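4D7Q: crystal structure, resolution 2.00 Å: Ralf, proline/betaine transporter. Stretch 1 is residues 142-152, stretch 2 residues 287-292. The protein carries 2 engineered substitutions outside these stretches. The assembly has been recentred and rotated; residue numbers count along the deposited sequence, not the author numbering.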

# COMPACT_ATOMS: atom_id res chain seq x y z
N ALA A 142 -6.20 -13.63 6.18
CA ALA A 142 -6.12 -12.19 6.46
C ALA A 142 -6.95 -11.35 5.50
O ALA A 142 -7.75 -10.53 5.96
CB ALA A 142 -4.67 -11.71 6.48
N PHE A 143 -6.76 -11.54 4.19
CA PHE A 143 -7.53 -10.82 3.17
C PHE A 143 -9.03 -11.15 3.27
O PHE A 143 -9.86 -10.25 3.11
CB PHE A 143 -6.99 -11.07 1.76
CG PHE A 143 -5.94 -10.06 1.37
CD1 PHE A 143 -6.29 -8.75 1.03
CD2 PHE A 143 -4.58 -10.38 1.43
CE1 PHE A 143 -5.32 -7.80 0.73
CE2 PHE A 143 -3.60 -9.43 1.10
CZ PHE A 143 -3.98 -8.15 0.75
N GLN A 144 -9.37 -12.41 3.60
CA GLN A 144 -10.78 -12.77 3.76
C GLN A 144 -11.41 -12.05 4.93
O GLN A 144 -12.56 -11.62 4.82
CB GLN A 144 -10.97 -14.29 3.95
CG GLN A 144 -12.43 -14.76 3.69
CD GLN A 144 -12.84 -14.59 2.23
OE1 GLN A 144 -12.03 -14.70 1.30
NE2 GLN A 144 -14.11 -14.29 2.00
N THR A 145 -10.69 -12.02 6.09
CA THR A 145 -11.11 -11.44 7.37
C THR A 145 -11.35 -9.94 7.21
O THR A 145 -12.38 -9.44 7.66
CB THR A 145 -10.07 -11.78 8.47
OG1 THR A 145 -9.98 -13.20 8.62
CG2 THR A 145 -10.36 -11.12 9.80
N ILE A 146 -10.43 -9.23 6.54
CA ILE A 146 -10.56 -7.80 6.31
C ILE A 146 -11.86 -7.50 5.51
O ILE A 146 -12.63 -6.61 5.89
CB ILE A 146 -9.33 -7.25 5.54
CG1 ILE A 146 -8.03 -7.33 6.39
CG2 ILE A 146 -9.60 -5.79 5.09
CD1 ILE A 146 -6.67 -7.13 5.50
N MET A 147 -12.04 -8.22 4.39
CA MET A 147 -13.17 -8.01 3.49
C MET A 147 -14.48 -8.33 4.19
O MET A 147 -15.41 -7.52 4.12
CB MET A 147 -13.03 -8.83 2.20
CG MET A 147 -14.27 -8.71 1.31
SD MET A 147 -14.21 -9.78 -0.14
CE MET A 147 -14.50 -11.33 0.57
N LEU A 148 -14.57 -9.52 4.85
CA LEU A 148 -15.77 -9.92 5.59
C LEU A 148 -16.09 -8.95 6.73
O LEU A 148 -17.24 -8.52 6.87
CB LEU A 148 -15.67 -11.35 6.09
CG LEU A 148 -16.93 -11.94 6.82
CD1 LEU A 148 -18.16 -12.02 5.88
CD2 LEU A 148 -16.62 -13.33 7.41
N ASN A 149 -15.08 -8.60 7.53
CA ASN A 149 -15.29 -7.65 8.64
C ASN A 149 -15.86 -6.32 8.15
O ASN A 149 -16.82 -5.84 8.73
CB ASN A 149 -14.03 -7.45 9.47
CG ASN A 149 -14.26 -6.53 10.64
OD1 ASN A 149 -14.11 -5.33 10.50
ND2 ASN A 149 -14.71 -7.05 11.78
N THR A 150 -15.31 -5.77 7.06
CA THR A 150 -15.77 -4.52 6.49
C THR A 150 -17.27 -4.60 6.11
O THR A 150 -18.04 -3.69 6.43
CB THR A 150 -14.89 -4.11 5.29
OG1 THR A 150 -13.51 -4.20 5.63
CG2 THR A 150 -15.17 -2.69 4.82
N ASP A 151 -17.66 -5.67 5.42
CA ASP A 151 -19.05 -5.83 4.99
C ASP A 151 -20.03 -6.12 6.11
O ASP A 151 -21.11 -5.54 6.12
CB ASP A 151 -19.16 -6.88 3.88
CG ASP A 151 -18.77 -6.35 2.51
OD1 ASP A 151 -18.38 -5.15 2.43
OD2 ASP A 151 -18.89 -7.10 1.53
N LEU A 152 -19.67 -7.04 7.04
CA LEU A 152 -20.56 -7.41 8.17
C LEU A 152 -20.93 -6.22 9.03
O LEU A 152 -22.05 -6.16 9.55
CB LEU A 152 -19.95 -8.52 9.06
CG LEU A 152 -19.96 -9.98 8.50
CD1 LEU A 152 -19.47 -10.97 9.56
CD2 LEU A 152 -21.35 -10.44 8.17
N ILE A 287 -14.00 -8.01 -7.96
CA ILE A 287 -14.82 -8.87 -7.15
C ILE A 287 -14.68 -8.68 -5.63
O ILE A 287 -15.65 -8.57 -4.98
CB ILE A 287 -14.72 -10.35 -7.57
CG1 ILE A 287 -15.85 -11.15 -6.91
CG2 ILE A 287 -13.36 -10.92 -7.28
CD1 ILE A 287 -16.00 -12.56 -7.38
N PHE A 288 -13.47 -8.65 -5.11
CA PHE A 288 -13.21 -8.53 -3.68
C PHE A 288 -12.54 -7.23 -3.21
O PHE A 288 -11.92 -7.20 -2.21
CB PHE A 288 -12.37 -9.70 -3.21
CG PHE A 288 -12.96 -11.05 -3.51
CD1 PHE A 288 -14.24 -11.34 -3.18
CD2 PHE A 288 -12.19 -12.01 -4.11
CE1 PHE A 288 -14.77 -12.57 -3.47
CE2 PHE A 288 -12.70 -13.23 -4.40
CZ PHE A 288 -13.99 -13.51 -4.07
N SER A 289 -12.71 -6.15 -3.96
CA SER A 289 -11.96 -4.93 -3.73
C SER A 289 -12.64 -3.74 -3.04
O SER A 289 -12.00 -2.76 -2.77
CB SER A 289 -11.36 -4.48 -5.04
OG SER A 289 -12.30 -4.09 -5.97
N ARG A 290 -13.93 -3.83 -2.79
CA ARG A 290 -14.68 -2.67 -2.36
C ARG A 290 -14.17 -2.08 -1.07
O ARG A 290 -14.14 -0.90 -0.90
CB ARG A 290 -16.17 -2.97 -2.28
CG ARG A 290 -17.09 -1.79 -2.35
CD ARG A 290 -18.56 -2.10 -2.50
NE ARG A 290 -18.92 -3.47 -2.24
CZ ARG A 290 -19.01 -4.02 -1.05
NH1 ARG A 290 -18.81 -3.32 0.04
NH2 ARG A 290 -19.33 -5.28 -0.95
N TRP A 291 -13.73 -2.92 -0.16
CA TRP A 291 -13.32 -2.33 1.11
C TRP A 291 -12.04 -1.53 0.96
O TRP A 291 -11.76 -0.62 1.74
CB TRP A 291 -13.14 -3.42 2.17
CG TRP A 291 -12.11 -4.44 1.81
CD1 TRP A 291 -12.34 -5.69 1.30
CD2 TRP A 291 -10.69 -4.32 1.94
NE1 TRP A 291 -11.15 -6.34 1.10
CE2 TRP A 291 -10.12 -5.52 1.48
CE3 TRP A 291 -9.85 -3.30 2.39
CZ2 TRP A 291 -8.75 -5.74 1.47
CZ3 TRP A 291 -8.48 -3.51 2.37
CH2 TRP A 291 -7.94 -4.72 1.92
N PHE A 292 -11.25 -1.87 -0.06
CA PHE A 292 -9.98 -1.18 -0.32
C PHE A 292 -10.14 0.01 -1.24
O PHE A 292 -9.53 1.06 -1.01
CB PHE A 292 -8.97 -2.16 -0.95
CG PHE A 292 -7.58 -1.58 -1.14
CD1 PHE A 292 -6.73 -1.39 -0.04
CD2 PHE A 292 -7.13 -1.19 -2.40
CE1 PHE A 292 -5.45 -0.86 -0.22
CE2 PHE A 292 -5.84 -0.68 -2.57
CZ PHE A 292 -5.01 -0.53 -1.49

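Stretch 1 is helical throughout, and its helix begins earlier in the chain. Regular i to i+4 backbone hydrogen bonds run along it, from Ile146 N to Ala142 O at 3.0 Å through to Leu152 N to Leu148 O at 2.9 Å. Stretch 2 starts as loop or turn and is helical from Arg290 to Phe292, with the helix continuing beyond. Phe292 N donates to Ser289 O at 2.9 Å. The two stretches belong to one chain but lie far apart in sequence. Their CA atoms come nearest at Met147 and Trp291, 6.2 Å apart. No backbone hydrogen bond joins them; the contact is made mainly by side chains, with the backbone of Met147 also against the indole. The contact buries 427 Å² in all, counting both sides.

Trp291 is the centre of the contact and has the largest covered area of any residue here. Its CA-to-CB bond points toward the helix, and its chi1 is p. The side chain sits as a knob among Phe143, Ile146, Met147 and Thr150. These positions are spaced three and four residues apart, so they fall on one side of the helix and form a hole that suits a broad, flat indole.

Ile146 lies over one face of the indole. Its CG2 is 3.4 Å from the centroid of the six-membered ring of Trp291 and only 2° off the ring normal, a CH-pi contact. The methyl is compact and apolar, so it can settle directly on the ring. Phe143 meets the indole differently. Its CD1 lies 3.9 Å from Trp291 CZ2, and the two rings touch edge to edge. Although Phe143 points sideways from its CA, the end of its side chain comes nearer and closes this part of the hole.

Met147 packs close to the pyrrole part of the indole. Its CB is 3.3 Å from Trp291 NE1, and its CA is 3.3 Å from Trp291 CD1. The long side chain then reaches Phe288, where SD approaches CD1 of that ring at 3.4 Å. This sulfur-aromatic contact is oblique, with SD 4.5 Å from the Phe288 ring centroid. An unbranched thioether suits the place because it can touch both aromatic residues.

Thr150 places CG2 3.4 Å from Trp291 CB. Its OG1 donates a hydrogen bond to Ile146 O at 2.6 Å, within its own helix. The hydroxyl is thereby satisfied within the helix, although OG1 also lies close to the tryptophan, 3.6 Å from Trp291 CB.

One salt bridge adds a polar link. Arg290 NH1 donates to Asp151 OD1 at 3.0 Å, and Arg290 NH2 donates to Asp151 OD2 at 3.1 Å. The carboxylate thus meets the guanidinium edge in a paired arrangement, close to its plane, with both N-H...O angles near 155°. Asp151 and Arg290 both point sideways from their CA atoms, but their ends come nearer. Arg290 is exposed and Asp151 partly so, which suits charged groups. NH1 is also hydrogen-bonded elsewhere in the structure.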